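Local coordinates for putative ABC transporter, periplasmic binding protein, amino acid (Neisseria gonorrhoeae, PDB 2YJP) that serves as a periplasmic solute receptor that binds L-cysteine and probably delivers it to an ABC transporter for uptake, at residues P129-A132 against D136-D139; K187-D192 against D203-A208; A89-G94 against D264-A269; G75-F80 against V99-T104; A214-W219 against F226-G231. The protein carries 1 engineered substitution. One frame throughout, in Å; residues are numbered along the deposited sequence.

Contact 1: residues P129-A132 against D136-D139; sequences PERA and DFAD. With CYS (cysteine), chain D.
Arg131 and Phe137 meet behind the amino-acid pocket of a family 3 solute-binding protein, at the root of a ligand-binding arginine, where a short, loosely bonded helix, 129-132, is followed closely by strand 135-137. Along the second segment, Asp136 comes first; its CA is 5.9 Å from that of Ala132, and its carboxylate takes a hydrogen bond from the backbone of Gly246. Phe137 does the touching. With CG anti to the carbonyl carbon (chi1 -75°), its ring is thrown out toward the helix and presents an edge, not a face: Arg131 CB lies near the ring plane, 3.7 Å from Phe137 CE2, and the Ala132 backbone N is 3.8 Å from the same carbon. The methyl of Ala132 adds a looser apolar touch at CD2. Beyond the ring the chain turns off, Ala138 and Asp139 running on toward helix 248-264, while the Phe137 ring also meets that of Phe125.

The aromatic edge thus abuts only the root of Arg131. From CG to NE the arginine is extended, which carries its guanidinium well clear of the phenylalanine and into the pocket. There the group works through its own edge: the carboxylate carbon of the bound cysteine lies in its plane, and Arg109 approaches the same anion, consistent with two positive charges gathered for the alpha-carboxylate. NH1 has a second acceptor in Thr126 O. The pairing is two-pronged and nearly straight: Arg131 NH1 donates to cysteine O at 2.8 Å (161°), and Arg131 NH2 to cysteine OXT at 2.9 Å (160°).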
# COMPACT_ATOMS: atom_id res chain seq x y z
N PRO A 129 9.93 -1.09 11.82
CA PRO A 129 10.08 -1.47 13.23
C PRO A 129 9.04 -0.80 14.13
O PRO A 129 8.54 -1.48 15.05
CB PRO A 129 11.49 -0.98 13.58
CG PRO A 129 12.22 -0.87 12.22
CD PRO A 129 11.14 -0.45 11.26
N GLU A 130 8.70 0.48 13.88
CA GLU A 130 7.71 1.15 14.76
C GLU A 130 6.32 0.50 14.61
O GLU A 130 5.64 0.25 15.58
CB GLU A 130 7.69 2.70 14.57
CG GLU A 130 6.44 3.41 15.15
CD GLU A 130 6.61 4.95 15.35
OE1 GLU A 130 7.57 5.37 16.03
OE2 GLU A 130 5.75 5.74 14.86
N ARG A 131 5.92 0.22 13.38
CA ARG A 131 4.62 -0.39 13.16
C ARG A 131 4.57 -1.80 13.81
O ARG A 131 3.54 -2.23 14.35
CB ARG A 131 4.33 -0.46 11.65
CG ARG A 131 3.84 0.88 11.09
CD ARG A 131 4.00 0.99 9.61
NE ARG A 131 3.56 2.30 9.08
CZ ARG A 131 3.27 2.53 7.80
NH1 ARG A 131 3.42 1.53 6.94
NH2 ARG A 131 2.87 3.74 7.38
N ALA A 132 5.70 -2.50 13.75
CA ALA A 132 5.81 -3.85 14.26
C ALA A 132 5.65 -3.90 15.78
O ALA A 132 5.40 -4.94 16.30
CB ALA A 132 7.13 -4.50 13.80
N ASP A 136 1.27 -7.44 14.07
CA ASP A 136 2.20 -8.44 13.58
C ASP A 136 2.14 -8.56 12.06
O ASP A 136 1.05 -8.77 11.46
CB ASP A 136 2.00 -9.83 14.22
CG ASP A 136 2.43 -9.89 15.71
OD1 ASP A 136 3.51 -9.37 16.11
OD2 ASP A 136 1.69 -10.55 16.48
N PHE A 137 3.32 -8.46 11.44
CA PHE A 137 3.46 -8.59 9.99
C PHE A 137 3.76 -10.01 9.58
O PHE A 137 4.68 -10.63 10.13
CB PHE A 137 4.58 -7.70 9.50
CG PHE A 137 4.21 -6.23 9.49
CD1 PHE A 137 3.45 -5.68 8.43
CD2 PHE A 137 4.65 -5.38 10.52
CE1 PHE A 137 3.14 -4.31 8.41
CE2 PHE A 137 4.34 -4.02 10.51
CZ PHE A 137 3.59 -3.48 9.46
N ALA A 138 2.97 -10.53 8.63
CA ALA A 138 3.32 -11.81 7.98
C ALA A 138 4.44 -11.63 6.97
O ALA A 138 4.89 -10.53 6.76
CB ALA A 138 2.11 -12.40 7.29
N ASP A 139 4.86 -12.70 6.34
CA ASP A 139 5.80 -12.66 5.23
C ASP A 139 5.45 -11.63 4.21
O ASP A 139 4.34 -11.64 3.71
CB ASP A 139 5.77 -13.98 4.47
CG ASP A 139 6.49 -15.08 5.17
OD1 ASP A 139 6.95 -14.86 6.33
OD2 ASP A 139 6.58 -16.16 4.55
N CYS D . 3.00 1.44 1.69
CA CYS D . 3.10 2.76 2.35
C CYS D . 2.69 2.64 3.82
O CYS D . 2.39 1.50 4.29
CB CYS D . 2.21 3.80 1.68
SG CYS D . 0.47 3.35 1.59
OXT CYS D . 2.67 3.66 4.51

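Contact 2: residues K187-D192 against D203-A208; sequences KLLKFD and DGRGVA. With ZN (zinc ion), chain G; ZN (zinc ion), chain H.
In a lobe that binds zinc at its surface, Leu189 and Phe191 of one segment meet Arg205 of the other. The end of Leu189 supplies the closer touch: its CD2 methyl sits over the centre of one face of the Arg205 guanidinium, 3.8 Å from CZ, the leucine running roughly perpendicular to the arginine. Arg205 is bent at both chi2 and chi3, folding the flat group back over the methyl. Phe191 CZ is more distant, 4.5 Å from Arg205 NH2.

The segments are the two ends of a beta-alpha-beta crossover. Strand 187-191 leads into helix 194-202, which stops in a Schellman motif at Gly204, with positive phi, before the chain returns as strand 208-212; both strands run parallel to strand 166-170. Phe191 also packs under the helix on Thr197 and Ala200, and Arg205 touches Ala200 as well.

Each segment carries a metal ligand. Asp192 OD2 binds one zinc ion at 2.0 Å together with Glu105, an ion that links the end of this strand to the loop after strand 99-103 in a different sheet. Asp203 OD2 makes a longer bond, 2.5 Å, to a second zinc ion, the one ligand this contact gives it.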
# COMPACT_ATOMS: atom_id res chain seq x y z
N LYS A 187 8.03 21.76 5.27
CA LYS A 187 6.64 21.97 5.63
C LYS A 187 5.71 20.97 4.93
O LYS A 187 5.70 20.87 3.70
CB LYS A 187 6.28 23.42 5.31
CG LYS A 187 4.81 23.75 5.46
CD LYS A 187 4.61 25.23 5.86
CE LYS A 187 4.33 26.14 4.63
NZ LYS A 187 5.53 26.97 4.09
N LEU A 188 4.91 20.24 5.71
CA LEU A 188 3.99 19.22 5.19
C LEU A 188 2.53 19.65 5.26
O LEU A 188 2.05 20.17 6.29
CB LEU A 188 4.11 17.91 5.99
CG LEU A 188 5.49 17.26 6.02
CD1 LEU A 188 5.46 16.05 6.98
CD2 LEU A 188 6.01 16.92 4.56
N LEU A 189 1.81 19.36 4.20
CA LEU A 189 0.36 19.45 4.19
C LEU A 189 -0.19 18.04 3.96
O LEU A 189 0.08 17.40 2.96
CB LEU A 189 -0.11 20.39 3.08
CG LEU A 189 -1.62 20.64 2.99
CD1 LEU A 189 -2.11 21.37 4.15
CD2 LEU A 189 -1.93 21.60 1.93
N LYS A 190 -0.99 17.57 4.91
CA LYS A 190 -1.41 16.17 4.96
C LYS A 190 -2.94 16.03 4.68
O LYS A 190 -3.73 16.84 5.11
CB LYS A 190 -1.05 15.55 6.30
CG LYS A 190 0.29 16.00 6.84
CD LYS A 190 0.75 15.14 8.01
CE LYS A 190 2.02 15.76 8.64
NZ LYS A 190 2.66 14.94 9.72
N PHE A 191 -3.32 15.00 3.92
CA PHE A 191 -4.72 14.74 3.66
C PHE A 191 -4.96 13.28 3.99
O PHE A 191 -4.07 12.44 3.76
CB PHE A 191 -4.99 14.97 2.17
CG PHE A 191 -4.92 16.42 1.76
CD1 PHE A 191 -6.05 17.25 1.87
CD2 PHE A 191 -3.73 16.95 1.32
CE1 PHE A 191 -5.97 18.61 1.52
CE2 PHE A 191 -3.63 18.31 0.98
CZ PHE A 191 -4.73 19.12 1.06
N ASP A 192 -6.13 12.96 4.54
CA ASP A 192 -6.50 11.55 4.92
C ASP A 192 -6.45 10.54 3.75
O ASP A 192 -5.97 9.44 3.91
CB ASP A 192 -7.91 11.52 5.52
CG ASP A 192 -7.96 12.12 6.95
OD1 ASP A 192 -6.92 12.58 7.40
OD2 ASP A 192 -9.03 12.10 7.66
N ASP A 203 -4.22 20.94 -7.89
CA ASP A 203 -4.67 22.30 -7.60
C ASP A 203 -3.53 23.27 -7.19
O ASP A 203 -3.78 24.43 -6.90
CB ASP A 203 -5.71 22.27 -6.50
CG ASP A 203 -7.05 21.61 -6.95
OD1 ASP A 203 -7.34 21.46 -8.16
OD2 ASP A 203 -7.84 21.20 -6.04
N GLY A 204 -2.28 22.80 -7.11
CA GLY A 204 -1.18 23.66 -6.70
C GLY A 204 -1.14 23.98 -5.21
O GLY A 204 -0.57 24.97 -4.80
N ARG A 205 -1.70 23.10 -4.36
CA ARG A 205 -1.65 23.34 -2.93
C ARG A 205 -0.24 23.11 -2.36
O ARG A 205 0.09 23.62 -1.29
CB ARG A 205 -2.72 22.48 -2.23
CG ARG A 205 -4.20 22.99 -2.38
CD ARG A 205 -4.53 24.02 -1.30
NE ARG A 205 -5.17 23.48 -0.09
CZ ARG A 205 -4.91 23.89 1.16
NH1 ARG A 205 -3.98 24.83 1.39
NH2 ARG A 205 -5.56 23.36 2.20
N GLY A 206 0.59 22.38 -3.09
CA GLY A 206 2.00 22.17 -2.77
C GLY A 206 2.80 22.05 -4.06
O GLY A 206 2.21 21.90 -5.13
N VAL A 207 4.12 22.12 -3.96
CA VAL A 207 5.02 22.11 -5.11
C VAL A 207 5.37 20.69 -5.53
O VAL A 207 5.89 20.53 -6.62
CB VAL A 207 6.34 22.87 -4.84
CG1 VAL A 207 6.04 24.30 -4.47
CG2 VAL A 207 7.12 22.22 -3.74
N ALA A 208 5.06 19.70 -4.66
CA ALA A 208 5.41 18.30 -4.85
C ALA A 208 4.64 17.40 -3.88
O ALA A 208 4.04 17.88 -2.90
CB ALA A 208 6.91 18.10 -4.62
ZN ZN G . -10.24 10.55 7.33
ZN ZN H . -9.80 20.03 -7.11

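Contact 3: residues A89-G94 against D264-A269; sequences AKDLLG and DGRLKA
The guanidinium of Arg266 is met at its edges by two carboxylates, Asp91 OD2 and Asp264 OD1, both lying in its plane. Asp91 comes from helix 80-93 and Arg266 from the start of helix 266-274, the two side chains approaching end-on from their separate helices. Arg266 NH1 donates to the syn lone pair of Asp91 OD2 at 2.6 Å, although the carboxylate plane is turned 62° from the guanidinium. A water closes a small ring beside this salt bridge: it donates a hydrogen bond to Asp91 OD2 and accepts one from Arg266 NH2 at 3.2 Å.

On the inner edge, Arg266 NE donates to Asp264 OD1 at 2.8 Å. The bend of the arginine at chi3 (-54°) brings NE round to this acceptor. Asp264 OD1 also takes the backbone N of Arg266 at 3.2 Å through its anti lone pair, an Asx turn that spans Gly265, the N-cap of the helix.

Asp91, Arg266 and Asp264 thus form a salt-bridge network joining two helices distant in sequence. Glu257 lies close to Asp91 as a like charge; the arginine, set between acidic groups, would be expected to offset that repulsion and keep Asp91 ionised.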
# COMPACT_ATOMS: atom_id res chain seq x y z
N ALA A 89 -8.86 -15.88 0.82
CA ALA A 89 -10.26 -16.27 1.11
C ALA A 89 -10.67 -17.60 0.44
O ALA A 89 -11.37 -18.45 1.05
CB ALA A 89 -11.22 -15.18 0.74
N LYS A 90 -10.27 -17.78 -0.82
CA LYS A 90 -10.52 -19.03 -1.48
C LYS A 90 -9.89 -20.20 -0.67
O LYS A 90 -10.56 -21.24 -0.47
CB LYS A 90 -9.97 -18.99 -2.91
CG LYS A 90 -10.00 -20.34 -3.57
CD LYS A 90 -9.81 -20.22 -5.06
CE LYS A 90 -9.10 -21.41 -5.59
NZ LYS A 90 -9.37 -22.51 -4.63
N ASP A 91 -8.64 -20.06 -0.21
CA ASP A 91 -7.99 -21.17 0.51
C ASP A 91 -8.63 -21.36 1.88
O ASP A 91 -8.81 -22.46 2.32
CB ASP A 91 -6.49 -20.93 0.68
CG ASP A 91 -5.74 -21.09 -0.59
OD1 ASP A 91 -6.22 -21.88 -1.43
OD2 ASP A 91 -4.67 -20.44 -0.77
N LEU A 92 -8.97 -20.26 2.54
CA LEU A 92 -9.44 -20.33 3.89
C LEU A 92 -10.91 -20.76 3.96
O LEU A 92 -11.30 -21.53 4.83
CB LEU A 92 -9.30 -18.97 4.57
CG LEU A 92 -9.59 -19.03 6.08
CD1 LEU A 92 -8.48 -19.72 6.90
CD2 LEU A 92 -9.87 -17.68 6.61
N LEU A 93 -11.70 -20.26 3.03
CA LEU A 93 -13.14 -20.31 3.12
C LEU A 93 -13.78 -21.06 1.98
O LEU A 93 -14.95 -21.41 2.09
CB LEU A 93 -13.72 -18.88 3.22
CG LEU A 93 -13.39 -18.29 4.59
CD1 LEU A 93 -13.05 -16.98 4.56
CD2 LEU A 93 -14.45 -18.44 5.63
N GLY A 94 -13.05 -21.30 0.91
CA GLY A 94 -13.58 -22.16 -0.17
C GLY A 94 -14.02 -21.32 -1.36
O GLY A 94 -14.32 -21.85 -2.41
N ASP A 264 4.00 -21.33 -6.05
CA ASP A 264 3.08 -21.87 -7.05
C ASP A 264 2.59 -20.92 -8.15
O ASP A 264 1.75 -21.30 -8.95
CB ASP A 264 1.89 -22.59 -6.38
CG ASP A 264 0.87 -21.61 -5.68
OD1 ASP A 264 0.55 -20.51 -5.95
OD2 ASP A 264 0.28 -21.89 -4.72
N GLY A 265 3.08 -19.69 -8.20
CA GLY A 265 2.75 -18.79 -9.30
C GLY A 265 1.61 -17.83 -9.04
O GLY A 265 1.41 -16.92 -9.81
N ARG A 266 0.87 -18.01 -7.94
CA ARG A 266 -0.24 -17.10 -7.63
C ARG A 266 0.16 -15.67 -7.42
O ARG A 266 -0.57 -14.78 -7.85
CB ARG A 266 -1.08 -17.59 -6.44
CG ARG A 266 -2.07 -18.73 -6.91
CD ARG A 266 -2.83 -19.44 -5.77
NE ARG A 266 -1.93 -19.93 -4.77
CZ ARG A 266 -2.24 -20.23 -3.51
NH1 ARG A 266 -3.43 -20.08 -3.06
NH2 ARG A 266 -1.36 -20.68 -2.67
N LEU A 267 1.29 -15.42 -6.75
CA LEU A 267 1.83 -14.05 -6.65
C LEU A 267 2.26 -13.48 -8.01
O LEU A 267 1.90 -12.37 -8.36
CB LEU A 267 2.97 -13.97 -5.62
CG LEU A 267 3.36 -12.53 -5.24
CD1 LEU A 267 2.25 -11.83 -4.43
CD2 LEU A 267 4.65 -12.55 -4.45
N LYS A 268 2.98 -14.28 -8.80
CA LYS A 268 3.34 -13.88 -10.17
C LYS A 268 2.08 -13.58 -11.03
O LYS A 268 2.02 -12.55 -11.73
CB LYS A 268 4.28 -14.92 -10.80
CG LYS A 268 4.81 -14.62 -12.22
CD LYS A 268 6.00 -13.61 -12.25
CE LYS A 268 7.02 -13.96 -13.38
NZ LYS A 268 6.79 -13.25 -14.69
N ALA A 269 1.06 -14.43 -10.93
CA ALA A 269 -0.22 -14.21 -11.62
C ALA A 269 -0.91 -12.87 -11.22
O ALA A 269 -1.34 -12.07 -12.08
CB ALA A 269 -1.18 -15.43 -11.49
O HOH W 1 -2.38 -22.11 -0.05

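Contact 4: residues G75-F80 against V99-T104; sequences GKNQGF and VEFVLT
Asn77 lays its side chain over Phe101, linking short strand 77-78 to strand 99-103. Asn77, Phe101 and Leu103, the three residues that touch, all have CG anti to the carbonyl carbon, and the first two side chains overlap head to tail. The backbone positions put the methylene of Asn77 over the ring: its CB stands 4.2 Å from the centroid of Phe101 and 26° off the normal, a CH-pi contact. Val99 CG1 covers the other face, nearer the rim and 3.7 Å from the ring plane, leaving the phenyl sandwiched between a methylene and a methyl.

Farther along Asn77, chi1 (-55°) turns the amide toward the base of the ring, and a chi2 of -92° sets it across the chain. ND2 comes to 3.4 Å from Phe101 CD2, while OD1 is directed the other way along the strand, 3.6 Å from Phe101 CB and 3.7 Å from Leu103 CD2. Leu103 starts out beside the contact; its CG, placed next to the backbone N, lets the end of the side chain swing back and bring CD2 to that oxygen.

In the chain these two strands are joined by helix 80-93, and they belong to different sheets: 77-78 is an outer strand of a small antiparallel sheet, 99-103 an outer strand of the parallel one. Val82 of the helix touches both Asn77 and Phe101. Although Asn77 is polar, it makes no hydrogen bond to the opposite segment, and dispersion with a CH-pi component carries the contact.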
# COMPACT_ATOMS: atom_id res chain seq x y z
N GLY A 75 -18.09 -0.60 -8.97
CA GLY A 75 -18.08 -0.67 -7.49
C GLY A 75 -17.40 -1.93 -6.93
O GLY A 75 -17.56 -2.24 -5.73
N LYS A 76 -16.60 -2.62 -7.75
CA LYS A 76 -15.87 -3.82 -7.29
C LYS A 76 -14.42 -3.51 -6.85
O LYS A 76 -13.71 -2.76 -7.54
CB LYS A 76 -15.88 -4.89 -8.39
CG LYS A 76 -17.26 -5.35 -8.85
CD LYS A 76 -18.05 -6.23 -7.79
CE LYS A 76 -19.49 -6.50 -8.34
NZ LYS A 76 -20.56 -6.30 -7.28
N ASN A 77 -13.99 -4.06 -5.72
CA ASN A 77 -12.61 -3.98 -5.32
C ASN A 77 -11.69 -4.67 -6.34
O ASN A 77 -12.02 -5.75 -6.85
CB ASN A 77 -12.43 -4.61 -3.92
CG ASN A 77 -13.38 -3.98 -2.86
OD1 ASN A 77 -13.07 -3.07 -2.21
ND2 ASN A 77 -14.49 -4.44 -2.77
N GLN A 78 -10.55 -4.04 -6.63
CA GLN A 78 -9.59 -4.55 -7.61
C GLN A 78 -8.19 -4.13 -7.15
O GLN A 78 -8.04 -3.30 -6.25
CB GLN A 78 -9.81 -3.95 -9.01
CG GLN A 78 -11.18 -4.16 -9.69
CD GLN A 78 -11.49 -5.65 -9.98
OE1 GLN A 78 -10.60 -6.50 -9.94
NE2 GLN A 78 -12.79 -5.95 -10.27
N GLY A 79 -7.17 -4.71 -7.80
CA GLY A 79 -5.80 -4.37 -7.58
C GLY A 79 -4.99 -5.52 -7.02
O GLY A 79 -5.51 -6.56 -6.60
N PHE A 80 -3.68 -5.29 -6.97
CA PHE A 80 -2.76 -6.32 -6.56
C PHE A 80 -3.04 -6.88 -5.15
O PHE A 80 -3.06 -8.09 -4.98
CB PHE A 80 -1.35 -5.72 -6.68
CG PHE A 80 -0.23 -6.65 -6.37
CD1 PHE A 80 -0.02 -7.80 -7.11
CD2 PHE A 80 0.67 -6.32 -5.37
CE1 PHE A 80 1.10 -8.65 -6.84
CE2 PHE A 80 1.78 -7.15 -5.04
CZ PHE A 80 1.99 -8.34 -5.78
N VAL A 99 -14.65 -12.63 1.09
CA VAL A 99 -14.00 -11.55 1.77
C VAL A 99 -15.03 -10.45 1.92
O VAL A 99 -15.70 -10.13 0.97
CB VAL A 99 -12.83 -10.93 0.95
CG1 VAL A 99 -12.00 -10.00 1.85
CG2 VAL A 99 -11.98 -11.98 0.33
N GLU A 100 -15.16 -9.91 3.13
CA GLU A 100 -15.73 -8.58 3.34
C GLU A 100 -14.55 -7.57 3.25
O GLU A 100 -13.71 -7.52 4.18
CB GLU A 100 -16.37 -8.54 4.71
CG GLU A 100 -17.26 -7.35 4.98
CD GLU A 100 -18.43 -7.72 5.95
N PHE A 101 -14.45 -6.81 2.15
CA PHE A 101 -13.43 -5.74 2.03
C PHE A 101 -13.81 -4.43 2.73
O PHE A 101 -14.87 -3.90 2.48
CB PHE A 101 -13.19 -5.37 0.58
CG PHE A 101 -12.46 -6.40 -0.18
CD1 PHE A 101 -11.14 -6.70 0.11
CD2 PHE A 101 -13.10 -7.09 -1.16
CE1 PHE A 101 -10.48 -7.66 -0.58
CE2 PHE A 101 -12.43 -8.08 -1.88
CZ PHE A 101 -11.12 -8.36 -1.57
N VAL A 102 -12.93 -3.90 3.56
CA VAL A 102 -13.23 -2.76 4.36
C VAL A 102 -12.23 -1.69 3.90
O VAL A 102 -11.01 -1.89 3.95
CB VAL A 102 -13.04 -3.09 5.89
CG1 VAL A 102 -13.13 -1.81 6.75
CG2 VAL A 102 -14.05 -4.15 6.35
N LEU A 103 -12.74 -0.58 3.40
CA LEU A 103 -11.88 0.46 2.88
C LEU A 103 -11.21 1.16 4.04
O LEU A 103 -11.88 1.61 5.00
CB LEU A 103 -12.64 1.45 1.99
CG LEU A 103 -13.31 0.87 0.74
CD1 LEU A 103 -13.93 2.01 -0.16
CD2 LEU A 103 -12.43 -0.06 -0.07
N THR A 104 -9.90 1.25 3.97
CA THR A 104 -9.15 1.76 5.09
C THR A 104 -8.26 2.93 4.66
O THR A 104 -7.45 2.72 3.79
CB THR A 104 -8.21 0.63 5.63
OG1 THR A 104 -8.98 -0.55 5.86
CG2 THR A 104 -7.60 1.00 6.97

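Contact 5: residues A214-W219 against F226-G231; sequences ALLWAW and FEVAIG
Val228 of strand 226-230 presses against Leu216 and Trp217 on helix 213-222. Starting at the root, Val228 CB lies 3.9 Å from Trp217 CD1. Its branches then divide the work. CG1, anti to the backbone N (chi1 -170°), meets the end of Leu216 crosswise, 4.0 Å from CD1, and also nears the indole nitrogen. CG2 goes deeper against the helix: it is 3.4 Å from Leu216 O, 3.6 Å from Leu216 CB, and also touches Trp217 CD1.

The helix lies on the sheet, the axis of 214-219 passing 8.1 Å from that of 226-228 and roughly antiparallel to it (151°), the helix-on-sheet layering of an alpha/beta lobe. Val228 is the centre of an inverse gamma turn, and next to it a classic beta bulge sets Ala229 and Ile230 opposite the single residue Val148, where the strand changes direction.

Toward the other end, Trp219 brings CH2 over one face of Phe226, near the rim and 3.6 Å from CD2, the ring planes lying 51° apart. From helix 194-202, Phe198 meets Trp219, and Leu201 touches both residues. A water in the plane of the Trp217 indole accepts from NE1 and donates to Val228 O at 2.7 Å.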
# COMPACT_ATOMS: atom_id res chain seq x y z
N ALA A 214 6.29 3.40 -6.66
CA ALA A 214 5.46 2.63 -7.54
C ALA A 214 4.08 3.29 -7.70
O ALA A 214 3.53 3.31 -8.77
CB ALA A 214 5.30 1.16 -6.97
N LEU A 215 3.50 3.78 -6.63
CA LEU A 215 2.27 4.53 -6.78
C LEU A 215 2.53 5.73 -7.70
O LEU A 215 1.77 5.99 -8.63
CB LEU A 215 1.74 5.02 -5.42
CG LEU A 215 0.49 5.90 -5.51
CD1 LEU A 215 -0.68 5.13 -6.20
CD2 LEU A 215 0.10 6.36 -4.13
N LEU A 216 3.60 6.48 -7.43
CA LEU A 216 3.85 7.73 -8.17
C LEU A 216 4.10 7.48 -9.67
O LEU A 216 3.63 8.24 -10.51
CB LEU A 216 5.04 8.48 -7.58
CG LEU A 216 4.96 8.96 -6.12
CD1 LEU A 216 6.19 9.87 -5.83
CD2 LEU A 216 3.65 9.69 -5.84
N TRP A 217 4.82 6.40 -10.00
CA TRP A 217 4.97 6.03 -11.39
C TRP A 217 3.59 5.74 -12.04
O TRP A 217 3.36 6.13 -13.18
CB TRP A 217 5.91 4.83 -11.58
CG TRP A 217 7.36 5.08 -11.07
CD1 TRP A 217 8.10 6.24 -11.17
CD2 TRP A 217 8.24 4.10 -10.48
NE1 TRP A 217 9.36 6.05 -10.64
CE2 TRP A 217 9.47 4.76 -10.19
CE3 TRP A 217 8.09 2.76 -10.12
CZ2 TRP A 217 10.58 4.10 -9.58
CZ3 TRP A 217 9.20 2.10 -9.50
CH2 TRP A 217 10.42 2.78 -9.24
N ALA A 218 2.70 5.10 -11.31
CA ALA A 218 1.40 4.66 -11.89
C ALA A 218 0.49 5.87 -12.08
O ALA A 218 -0.23 5.98 -13.10
CB ALA A 218 0.71 3.63 -10.98
N TRP A 219 0.55 6.77 -11.10
CA TRP A 219 -0.20 7.99 -11.18
C TRP A 219 0.32 8.91 -12.31
O TRP A 219 -0.47 9.45 -13.07
CB TRP A 219 -0.20 8.69 -9.83
CG TRP A 219 -1.07 9.91 -9.83
CD1 TRP A 219 -2.42 9.95 -9.67
CD2 TRP A 219 -0.64 11.26 -10.03
NE1 TRP A 219 -2.86 11.26 -9.72
CE2 TRP A 219 -1.79 12.08 -9.94
CE3 TRP A 219 0.61 11.86 -10.21
CZ2 TRP A 219 -1.73 13.50 -10.10
CZ3 TRP A 219 0.67 13.27 -10.30
CH2 TRP A 219 -0.50 14.06 -10.28
N PHE A 226 3.08 15.82 -14.79
CA PHE A 226 3.90 15.52 -13.65
C PHE A 226 4.97 14.49 -13.95
O PHE A 226 4.78 13.62 -14.83
CB PHE A 226 3.01 15.09 -12.49
CG PHE A 226 2.07 16.19 -12.08
CD1 PHE A 226 2.48 17.15 -11.14
CD2 PHE A 226 0.82 16.32 -12.70
CE1 PHE A 226 1.63 18.22 -10.79
CE2 PHE A 226 -0.06 17.38 -12.38
CZ PHE A 226 0.34 18.36 -11.40
N GLU A 227 6.10 14.61 -13.26
CA GLU A 227 7.12 13.56 -13.33
C GLU A 227 7.61 13.18 -11.95
O GLU A 227 7.64 14.01 -11.00
CB GLU A 227 8.30 13.97 -14.24
CG GLU A 227 9.13 15.15 -13.78
CD GLU A 227 10.20 15.56 -14.78
OE1 GLU A 227 10.18 15.15 -15.96
OE2 GLU A 227 11.07 16.36 -14.48
N VAL A 228 8.01 11.91 -11.84
CA VAL A 228 8.63 11.45 -10.59
C VAL A 228 10.14 11.81 -10.65
O VAL A 228 11.00 10.99 -10.97
CB VAL A 228 8.31 10.00 -10.32
CG1 VAL A 228 8.76 9.66 -8.89
CG2 VAL A 228 6.75 9.71 -10.55
N ALA A 229 10.44 13.07 -10.36
CA ALA A 229 11.80 13.61 -10.54
C ALA A 229 12.78 13.23 -9.45
O ALA A 229 13.98 13.35 -9.65
CB ALA A 229 11.77 15.10 -10.72
N ILE A 230 12.26 12.79 -8.31
CA ILE A 230 13.03 11.97 -7.34
C ILE A 230 12.48 10.54 -7.29
O ILE A 230 11.45 10.35 -6.63
CB ILE A 230 12.97 12.59 -5.89
CG1 ILE A 230 13.46 14.03 -5.93
CG2 ILE A 230 13.83 11.76 -4.91
CD1 ILE A 230 13.25 14.81 -4.65
N GLY A 231 13.15 9.57 -7.96
CA GLY A 231 12.65 8.20 -8.03
C GLY A 231 12.78 7.40 -6.76
O GLY A 231 12.04 6.43 -6.55
O HOH W 2 11.30 8.35 -11.25

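In the fold
Along the chain contact 4 closes first, then contacts 1, 2 and 5 follow in series; contact 3 encloses those three and crosses contact 4, their segments alternating. Contacts 3 and 4 interlock, their centres about 16 Å apart: helix 80-93 joins strands 77-78 and 99-103, Ala89 packs on Val99, and Leu267 packs on Phe80. Contacts 2 and 5, also about 16 Å apart between centres, both reach the mixed sheet, on the side away from contact 3; the centres of contacts 2 and 3 are about 38 Å apart. Contact 1 joins that sheet through strand 135-137 and brings Arg131 to the ligand, consistent with the two-lobed, cleft-binding fold of periplasmic receptors.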